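Local coordinates for azurocidin (Homo sapiens, PDB 1A7S), which binds heparin and kills Gram-negative bacteria as a cationic neutrophil granule protein of the serine protease fold, and also attracts monocytes and fibroblasts, at residues A[49-57]-A[66-74]; A[1-12]-A[124-132]. All coordinates share one frame; numbering follows the deposited sequence.

Interaction 1 of 2, residues A[49-57]-A[66-74]; sequences GVSTVVLGA and QSRQTFSIS. With EOH (ethanol), chain E; EOH (ethanol), chain J.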
loop_
_atom_site.group_PDB
_atom_site.type_symbol
_atom_site.label_atom_id
_atom_site.label_comp_id
_atom_site.label_asym_id
_atom_site.label_seq_id
_atom_site.Cartn_x
_atom_site.Cartn_y
_atom_site.Cartn_z
ATOM N N GLY A 49 11.771 -12.130 5.116
ATOM C CA GLY A 49 12.032 -12.727 6.397
ATOM C C GLY A 49 12.524 -11.872 7.477
ATOM O O GLY A 49 13.621 -11.363 7.734
ATOM N N VAL A 50 11.583 -11.524 8.471
ATOM C CA VAL A 50 12.213 -10.648 9.447
ATOM C C VAL A 50 12.220 -9.205 9.132
ATOM O O VAL A 50 13.192 -8.494 8.982
ATOM C CB VAL A 50 12.791 -11.117 10.653
ATOM C CG1 VAL A 50 14.212 -11.596 10.607
ATOM C CG2 VAL A 50 12.507 -10.191 11.844
ATOM N N SER A 51 10.979 -8.737 8.951
ATOM C CA SER A 51 10.668 -7.386 8.706
ATOM C C SER A 51 9.807 -6.842 9.861
ATOM O O SER A 51 9.152 -7.616 10.556
ATOM C CB SER A 51 9.782 -7.244 7.400
ATOM O OG SER A 51 10.635 -7.681 6.287
ATOM N N THR A 52 9.825 -5.518 9.970
ATOM C CA THR A 52 8.994 -4.815 10.902
ATOM C C THR A 52 8.035 -3.861 10.210
ATOM O O THR A 52 8.189 -3.594 9.014
ATOM C CB THR A 52 9.815 -3.984 11.909
ATOM O OG1 THR A 52 10.543 -3.029 11.220
ATOM C CG2 THR A 52 10.699 -4.928 12.735
ATOM N N VAL A 53 7.011 -3.446 10.960
ATOM C CA VAL A 53 5.983 -2.552 10.468
ATOM C C VAL A 53 5.983 -1.303 11.334
ATOM O O VAL A 53 5.859 -1.441 12.541
ATOM C CB VAL A 53 4.570 -3.181 10.489
ATOM C CG1 VAL A 53 3.520 -2.170 10.065
ATOM C CG2 VAL A 53 4.550 -4.429 9.621
ATOM N N VAL A 54 6.119 -0.140 10.723
ATOM C CA VAL A 54 6.078 1.119 11.408
ATOM C C VAL A 54 4.855 1.916 10.987
ATOM O O VAL A 54 4.666 2.195 9.802
ATOM C CB VAL A 54 7.355 1.951 11.121
ATOM C CG1 VAL A 54 7.339 3.238 11.955
ATOM C CG2 VAL A 54 8.597 1.164 11.445
ATOM N N LEU A 55 4.025 2.249 11.959
ATOM C CA LEU A 55 2.848 3.105 11.789
ATOM C C LEU A 55 3.104 4.457 12.434
ATOM O O LEU A 55 3.919 4.548 13.374
ATOM C CB LEU A 55 1.640 2.445 12.437
ATOM C CG LEU A 55 1.296 1.016 11.988
ATOM C CD1 LEU A 55 0.006 0.582 12.699
ATOM C CD2 LEU A 55 1.161 0.945 10.498
ATOM N N GLY A 56 2.406 5.486 12.033
ATOM C CA GLY A 56 2.562 6.792 12.612
ATOM C C GLY A 56 3.823 7.539 12.208
ATOM O O GLY A 56 4.125 8.570 12.803
ATOM N N ALA A 57 4.549 7.049 11.197
ATOM C CA ALA A 57 5.763 7.730 10.797
ATOM C C ALA A 57 5.483 8.935 9.917
ATOM O O ALA A 57 4.491 8.978 9.195
ATOM C CB ALA A 57 6.648 6.774 10.028
ATOM N N GLN A 66 6.623 9.857 20.021
ATOM C CA GLN A 66 5.270 10.092 20.467
ATOM C C GLN A 66 4.267 9.896 19.353
ATOM O O GLN A 66 3.096 9.930 19.661
ATOM C CB GLN A 66 5.072 11.447 21.129
ATOM C CG GLN A 66 5.600 11.626 22.525
ATOM C CD GLN A 66 7.097 11.769 22.584
ATOM O OE1 GLN A 66 7.645 12.693 22.006
ATOM N NE2 GLN A 66 7.758 10.771 23.138
ATOM N N SER A 67 4.714 9.661 18.113
ATOM C CA SER A 67 3.791 9.432 17.008
ATOM C C SER A 67 3.797 7.966 16.527
ATOM O O SER A 67 2.771 7.471 16.060
ATOM C CB SER A 67 4.192 10.328 15.831
ATOM O OG SER A 67 3.278 10.250 14.775
ATOM N N ARG A 68 4.941 7.335 16.525
ATOM C CA ARG A 68 5.108 6.018 15.963
ATOM C C ARG A 68 4.645 4.888 16.849
ATOM O O ARG A 68 4.699 4.945 18.058
ATOM C CB ARG A 68 6.551 5.772 15.577
ATOM C CG ARG A 68 7.001 6.570 14.343
ATOM C CD ARG A 68 8.434 6.207 14.040
ATOM N NE ARG A 68 8.926 6.965 12.900
ATOM C CZ ARG A 68 9.968 6.555 12.134
ATOM N NH1 ARG A 68 10.601 5.416 12.299
ATOM N NH2 ARG A 68 10.321 7.336 11.115
ATOM N N GLN A 69 4.265 3.794 16.171
ATOM C CA GLN A 69 4.049 2.530 16.742
ATOM C C GLN A 69 4.737 1.487 15.878
ATOM O O GLN A 69 4.532 1.485 14.653
ATOM C CB GLN A 69 2.612 2.145 16.958
ATOM C CG GLN A 69 1.845 3.145 17.874
ATOM C CD GLN A 69 0.343 2.824 17.852
ATOM O OE1 GLN A 69 -0.039 1.651 18.090
ATOM N NE2 GLN A 69 -0.461 3.806 17.527
ATOM N N THR A 70 5.528 0.630 16.433
ATOM C CA THR A 70 6.286 -0.384 15.754
ATOM C C THR A 70 5.860 -1.787 16.101
ATOM O O THR A 70 5.566 -2.053 17.279
ATOM C CB THR A 70 7.801 -0.217 15.879
ATOM O OG1 THR A 70 8.160 1.143 15.486
ATOM C CG2 THR A 70 8.601 -1.179 15.103
ATOM N N PHE A 71 5.847 -2.672 15.133
ATOM C CA PHE A 71 5.389 -4.040 15.291
ATOM C C PHE A 71 6.224 -5.062 14.564
ATOM O O PHE A 71 6.814 -4.811 13.526
ATOM C CB PHE A 71 3.942 -4.195 14.681
ATOM C CG PHE A 71 2.969 -3.156 15.196
ATOM C CD1 PHE A 71 2.913 -1.883 14.677
ATOM C CD2 PHE A 71 2.100 -3.453 16.256
ATOM C CE1 PHE A 71 2.104 -0.880 15.209
ATOM C CE2 PHE A 71 1.237 -2.491 16.751
ATOM C CZ PHE A 71 1.255 -1.197 16.252
ATOM N N SER A 72 6.213 -6.266 15.210
ATOM C CA SER A 72 6.739 -7.418 14.489
ATOM C C SER A 72 5.525 -8.065 13.776
ATOM O O SER A 72 4.358 -7.767 14.093
ATOM C CB SER A 72 7.363 -8.468 15.423
ATOM O OG SER A 72 8.460 -7.926 16.177
ATOM N N ILE A 73 5.809 -8.955 12.879
ATOM C CA ILE A 73 4.841 -9.616 12.038
ATOM C C ILE A 73 4.647 -11.058 12.542
ATOM O O ILE A 73 5.588 -11.863 12.449
ATOM C CB ILE A 73 5.237 -9.614 10.536
ATOM C CG1 ILE A 73 5.390 -8.193 10.002
ATOM C CG2 ILE A 73 4.227 -10.419 9.760
ATOM C CD1 ILE A 73 6.125 -8.099 8.706
ATOM N N SER A 74 3.482 -11.338 13.099
ATOM C CA SER A 74 3.201 -12.656 13.692
ATOM C C SER A 74 2.722 -13.680 12.641
ATOM O O SER A 74 2.855 -14.899 12.861
ATOM C CB SER A 74 2.162 -12.489 14.760
ATOM O OG SER A 74 2.563 -11.671 15.816
HETATM C C1 EOH E . 2.643 11.295 10.168
HETATM C C2 EOH E . 2.800 11.093 8.771
HETATM O O EOH E . 2.994 10.878 11.470
HETATM C C1 EOH J . 11.718 0.718 12.823
HETATM C C2 EOH J . 10.958 0.884 14.142
HETATM O O EOH J . 11.514 -0.621 12.272
HETATM O O HOH W 1 8.669 -9.345 12.482
#
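V53 pairs with F71 and L55 with Q69 as antiparallel hydrogen-bonded pairs, joining strands 51-55 and 69-77 in the six-stranded barrel of the trypsin-like fold. The axes of 51-55 and 69-74 approach to 4.7 Å, their N-to-C directions 149° apart. V53 N to F71 O and F71 N to V53 O are both 2.9 Å, the first bond being the straighter (166°). Beyond V53 a water connects the strands, donating to S51 O and accepting from I73 N.

V53, L55 and F71 point to the same face of the sheet, where L93, L95 and A16 also pack. CD1 of L55 comes within 3.6 Å of CE1 of F71, the two side chains crossing at about a right angle. On V53, chi1 of 176° sets CG2 beside the backbone N, from where it meets I73 CG1 at 3.9 Å, these side chains also lying roughly perpendicular. R68 runs extended from CG to NE, its CD against V54 CG1, and E64 forms a salt bridge with its NE. One face of the R68 guanidinium lies over the methyl group of A57, whose CB is 3.7 Å from R68 NE.

Interaction 2 of 2, residues A[1-12]-A[124-132]; sequences IVGGRKARPRQF and QVAGWGSQR. With NAG (2-acetamido-2-deoxy-beta-D-glucopyranose), chain B; EOH (ethanol), chain G; EOH (ethanol), chain K.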
loop_
_atom_site.group_PDB
_atom_site.type_symbol
_atom_site.label_atom_id
_atom_site.label_comp_id
_atom_site.label_asym_id
_atom_site.label_seq_id
_atom_site.Cartn_x
_atom_site.Cartn_y
_atom_site.Cartn_z
ATOM N N ILE A 1 7.360 7.909 -4.816
ATOM C CA ILE A 1 6.335 8.610 -5.667
ATOM C C ILE A 1 7.037 9.605 -6.544
ATOM O O ILE A 1 7.803 10.418 -6.032
ATOM C CB ILE A 1 5.316 9.310 -4.754
ATOM C CG1 ILE A 1 4.555 8.352 -3.800
ATOM C CG2 ILE A 1 4.342 10.194 -5.543
ATOM C CD1 ILE A 1 3.546 7.409 -4.506
ATOM N N VAL A 2 6.712 9.537 -7.843
ATOM C CA VAL A 2 7.185 10.495 -8.816
ATOM C C VAL A 2 6.102 11.478 -9.142
ATOM O O VAL A 2 4.918 11.134 -9.180
ATOM C CB VAL A 2 7.712 9.756 -10.096
ATOM C CG1 VAL A 2 6.781 8.837 -10.730
ATOM C CG2 VAL A 2 8.339 10.787 -11.036
ATOM N N GLY A 3 6.467 12.755 -9.313
ATOM C CA GLY A 3 5.504 13.734 -9.747
ATOM C C GLY A 3 4.565 14.186 -8.679
ATOM O O GLY A 3 3.505 14.751 -9.008
ATOM N N GLY A 4 4.869 13.943 -7.436
ATOM C CA GLY A 4 4.033 14.251 -6.307
ATOM C C GLY A 4 4.498 15.447 -5.489
ATOM O O GLY A 4 5.449 16.122 -5.825
ATOM N N ARG A 5 3.796 15.663 -4.411
ATOM C CA ARG A 5 4.015 16.735 -3.440
ATOM C C ARG A 5 4.331 16.147 -2.074
ATOM O O ARG A 5 3.868 15.058 -1.719
ATOM C CB ARG A 5 2.719 17.551 -3.326
ATOM C CG ARG A 5 2.560 18.655 -2.411
ATOM C CD ARG A 5 1.186 19.347 -2.473
ATOM N NE ARG A 5 1.019 19.912 -3.836
ATOM C CZ ARG A 5 -0.172 20.282 -4.290
ATOM N NH1 ARG A 5 -1.292 20.077 -3.582
ATOM N NH2 ARG A 5 -0.239 20.784 -5.509
ATOM N N LYS A 6 5.117 16.866 -1.292
ATOM C CA LYS A 6 5.431 16.449 0.073
ATOM C C LYS A 6 4.165 16.464 0.895
ATOM O O LYS A 6 3.398 17.433 0.889
ATOM C CB LYS A 6 6.444 17.421 0.641
ATOM C CG LYS A 6 6.921 17.133 2.044
ATOM C CD LYS A 6 7.974 18.171 2.472
ATOM C CE LYS A 6 8.322 18.012 3.955
ATOM N NZ LYS A 6 9.365 19.022 4.322
ATOM N N ALA A 7 3.917 15.335 1.581
ATOM C CA ALA A 7 2.782 15.238 2.491
ATOM C C ALA A 7 3.014 16.043 3.772
ATOM O O ALA A 7 4.177 16.335 4.137
ATOM C CB ALA A 7 2.542 13.762 2.869
ATOM N N ARG A 8 1.940 16.319 4.502
ATOM C CA ARG A 8 2.008 16.881 5.818
ATOM C C ARG A 8 1.892 15.786 6.867
ATOM O O ARG A 8 1.381 14.704 6.611
ATOM C CB ARG A 8 0.840 17.880 5.974
ATOM C CG ARG A 8 1.167 19.094 5.029
ATOM C CD ARG A 8 0.155 20.094 4.947
ATOM N NE ARG A 8 0.043 20.902 6.187
ATOM C CZ ARG A 8 -0.659 21.995 6.239
ATOM N NH1 ARG A 8 -1.213 22.518 5.144
ATOM N NH2 ARG A 8 -0.918 22.512 7.415
ATOM N N PRO A 9 2.370 16.076 8.104
ATOM C CA PRO A 9 2.234 15.067 9.147
ATOM C C PRO A 9 0.758 14.691 9.312
ATOM O O PRO A 9 -0.110 15.541 9.332
ATOM C CB PRO A 9 2.788 15.757 10.384
ATOM C CG PRO A 9 3.782 16.727 9.848
ATOM C CD PRO A 9 3.151 17.232 8.547
ATOM N N ARG A 10 0.473 13.434 9.403
ATOM C CA ARG A 10 -0.830 12.820 9.651
ATOM C C ARG A 10 -1.738 12.973 8.477
ATOM O O ARG A 10 -2.935 12.647 8.621
ATOM C CB ARG A 10 -1.470 13.377 10.939
ATOM C CG ARG A 10 -0.539 13.529 12.102
ATOM C CD ARG A 10 -1.260 13.860 13.378
ATOM N NE ARG A 10 -2.130 15.019 13.305
ATOM C CZ ARG A 10 -1.745 16.309 13.463
ATOM N NH1 ARG A 10 -0.491 16.606 13.717
ATOM N NH2 ARG A 10 -2.651 17.256 13.422
ATOM N N GLN A 11 -1.244 13.390 7.308
ATOM C CA GLN A 11 -2.155 13.531 6.159
ATOM C C GLN A 11 -2.663 12.143 5.721
ATOM O O GLN A 11 -3.806 12.070 5.255
ATOM C CB GLN A 11 -1.417 14.191 5.000
ATOM C CG GLN A 11 -2.325 14.502 3.819
ATOM C CD GLN A 11 -1.642 15.313 2.756
ATOM O OE1 GLN A 11 -0.504 15.843 2.943
ATOM N NE2 GLN A 11 -2.207 15.379 1.563
ATOM N N PHE A 12 -1.830 11.118 5.830
ATOM C CA PHE A 12 -2.187 9.739 5.499
ATOM C C PHE A 12 -1.906 8.826 6.663
ATOM O O PHE A 12 -0.937 8.047 6.702
ATOM C CB PHE A 12 -1.370 9.288 4.267
ATOM C CG PHE A 12 -1.603 10.226 3.094
ATOM C CD1 PHE A 12 -2.709 10.163 2.315
ATOM C CD2 PHE A 12 -0.675 11.193 2.749
ATOM C CE1 PHE A 12 -2.899 10.966 1.227
ATOM C CE2 PHE A 12 -0.817 12.011 1.705
ATOM C CZ PHE A 12 -1.957 11.945 0.920
ATOM N N GLN A 124 -5.819 9.102 -5.020
ATOM C CA GLN A 124 -4.478 9.492 -4.609
ATOM C C GLN A 124 -3.685 8.231 -4.211
ATOM O O GLN A 124 -4.257 7.253 -3.801
ATOM C CB GLN A 124 -4.468 10.458 -3.416
ATOM C CG GLN A 124 -5.074 11.803 -3.739
ATOM C CD GLN A 124 -4.966 12.843 -2.693
ATOM O OE1 GLN A 124 -4.776 14.074 -3.034
ATOM N NE2 GLN A 124 -5.018 12.541 -1.470
ATOM N N VAL A 125 -2.371 8.375 -4.358
ATOM C CA VAL A 125 -1.433 7.400 -3.863
ATOM C C VAL A 125 -0.330 8.119 -3.131
ATOM O O VAL A 125 0.149 9.186 -3.668
ATOM C CB VAL A 125 -0.953 6.434 -4.956
ATOM C CG1 VAL A 125 -0.326 7.069 -6.130
ATOM C CG2 VAL A 125 -0.162 5.324 -4.339
ATOM N N ALA A 126 0.097 7.688 -2.014
ATOM C CA ALA A 126 1.117 8.264 -1.177
ATOM C C ALA A 126 2.141 7.193 -0.790
ATOM O O ALA A 126 1.834 6.025 -0.629
ATOM C CB ALA A 126 0.510 8.904 0.056
ATOM N N GLY A 127 3.365 7.634 -0.500
ATOM C CA GLY A 127 4.396 6.751 -0.084
ATOM C C GLY A 127 5.735 7.411 0.062
ATOM O O GLY A 127 5.882 8.604 -0.254
ATOM N N TRP A 128 6.706 6.635 0.506
ATOM C CA TRP A 128 8.066 7.093 0.744
ATOM C C TRP A 128 8.999 6.676 -0.395
ATOM O O TRP A 128 10.235 6.757 -0.253
ATOM C CB TRP A 128 8.587 6.605 2.064
ATOM C CG TRP A 128 7.997 7.217 3.293
ATOM C CD1 TRP A 128 8.462 8.364 3.884
ATOM C CD2 TRP A 128 6.915 6.770 4.092
ATOM N NE1 TRP A 128 7.735 8.634 5.011
ATOM C CE2 TRP A 128 6.779 7.680 5.169
ATOM C CE3 TRP A 128 6.018 5.687 4.003
ATOM C CZ2 TRP A 128 5.793 7.534 6.137
ATOM C CZ3 TRP A 128 5.067 5.537 4.996
ATOM C CH2 TRP A 128 4.982 6.464 6.047
ATOM N N GLY A 129 8.447 6.214 -1.519
ATOM C CA GLY A 129 9.279 5.727 -2.604
ATOM C C GLY A 129 10.086 6.757 -3.291
ATOM O O GLY A 129 10.005 7.971 -3.043
ATOM N N SER A 130 10.964 6.286 -4.206
ATOM C CA SER A 130 11.823 7.169 -4.972
ATOM C C SER A 130 11.049 7.964 -6.030
ATOM O O SER A 130 9.848 7.773 -6.240
ATOM C CB SER A 130 12.873 6.307 -5.702
ATOM O OG SER A 130 12.229 5.439 -6.633
ATOM N N GLN A 131 11.768 8.821 -6.711
ATOM C CA GLN A 131 11.290 9.687 -7.799
ATOM C C GLN A 131 11.661 9.184 -9.168
ATOM O O GLN A 131 11.210 9.700 -10.192
ATOM C CB GLN A 131 11.598 11.140 -7.637
ATOM C CG GLN A 131 10.887 11.852 -6.474
ATOM C CD GLN A 131 11.219 11.255 -5.141
ATOM O OE1 GLN A 131 12.372 11.318 -4.734
ATOM N NE2 GLN A 131 10.272 10.595 -4.481
ATOM N N ARG A 132 12.541 8.203 -9.238
ATOM C CA ARG A 132 13.002 7.605 -10.454
ATOM C C ARG A 132 13.468 6.179 -10.130
ATOM O O ARG A 132 13.900 5.907 -9.001
ATOM C CB ARG A 132 14.131 8.399 -11.110
ATOM C CG ARG A 132 15.395 8.489 -10.355
ATOM C CD ARG A 132 16.547 9.229 -11.040
ATOM N NE ARG A 132 17.751 9.159 -10.239
ATOM C CZ ARG A 132 18.595 8.149 -10.158
ATOM N NH1 ARG A 132 18.546 7.159 -11.065
ATOM N NH2 ARG A 132 19.564 8.192 -9.269
HETATM C C1 NAG B . -5.086 17.138 -6.447
HETATM C C2 NAG B . -4.005 18.269 -6.372
HETATM C C3 NAG B . -4.608 19.453 -5.636
HETATM C C4 NAG B . -5.854 19.915 -6.517
HETATM C C5 NAG B . -6.837 18.727 -6.393
HETATM C C6 NAG B . -8.034 18.862 -7.301
HETATM C C7 NAG B . -1.694 17.394 -6.081
HETATM C C8 NAG B . -0.683 16.761 -5.181
HETATM N N2 NAG B . -2.872 17.776 -5.532
HETATM O O3 NAG B . -3.718 20.521 -5.666
HETATM O O4 NAG B . -6.384 21.044 -5.752
HETATM O O5 NAG B . -6.242 17.647 -7.146
HETATM O O6 NAG B . -7.690 19.569 -8.461
HETATM O O7 NAG B . -1.524 17.515 -7.250
HETATM C C1 EOH G . -2.657 6.705 0.213
HETATM C C2 EOH G . -3.323 7.766 -0.571
HETATM O O EOH G . -1.533 5.977 -0.405
HETATM C C1 EOH K . 18.262 10.229 -6.555
HETATM C C2 EOH K . 19.524 9.401 -6.398
HETATM O O EOH K . 17.800 10.195 -7.936
HETATM O O HOH W 2 7.747 9.341 -2.354
#
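The amino group of I1 is buried against G129 and S130, as in activated chymotrypsin-like proteases, where the new N-terminus inserts beside an aspartate. I1 N donates to S130 O at 2.9 Å and more weakly to G129 O at 3.2 Å; D174 OD2 and a water are further acceptors. That water donates to G127 O and G129 O. With D174 OD1 accepting from G129 N, one carboxylate serves both segments and probably stabilises the positive charge of the terminus.

The carbonyl of I1 is met from the Q131 side chain: NE2 donates to I1 O at 2.9 Å (N-H...O 163°), the acceptor lying in the amide plane. Chi1 of -67° brings Q131 CG to 3.4 Å from I1 O, and the bend at chi2 (60°) turns the amide so that NE2 reaches the same oxygen. The I1 side chain follows strand 122-127, with CG1 3.6 Å from G127 N and CD1 4.2 Å from V125 CG1.

A126 CB sits over the centre of one face of the F12 ring, 3.7 Å from the centroid, while Q11 CG lies over the opposite face toward the rim. A126 N donates to an ethanol probably from the crystallisation liquor, also bonded to P178 O, and A126 O accepts from T177 OG1. Strand 142-148 pairs with strands 5-6 and 122-127 and packs V144 on I1 and V125; strand 15-20 brings L15 against A126.

Overall arrangement
The two interactions lie in different sheets of the chymotrypsin-like fold, with centres about 19 Å apart. Interaction 1 joins two strands of the six-stranded barrel, close in sequence; interaction 2 brings the N-terminus to the end of strand 122-127 and the loop after it, more than a hundred residues later, so that both segments of interaction 1 fall between those of interaction 2 along the chain. They touch where A57 O packs on W128 CZ2, 3.6 Å away. Strand 15-20 of the barrel reaches both, with A16 against V53 and L55 and L15 against W128. The buried N-terminus thus closes onto the seven-stranded sheet to which its own strand 5-6 belongs, beside the barrel.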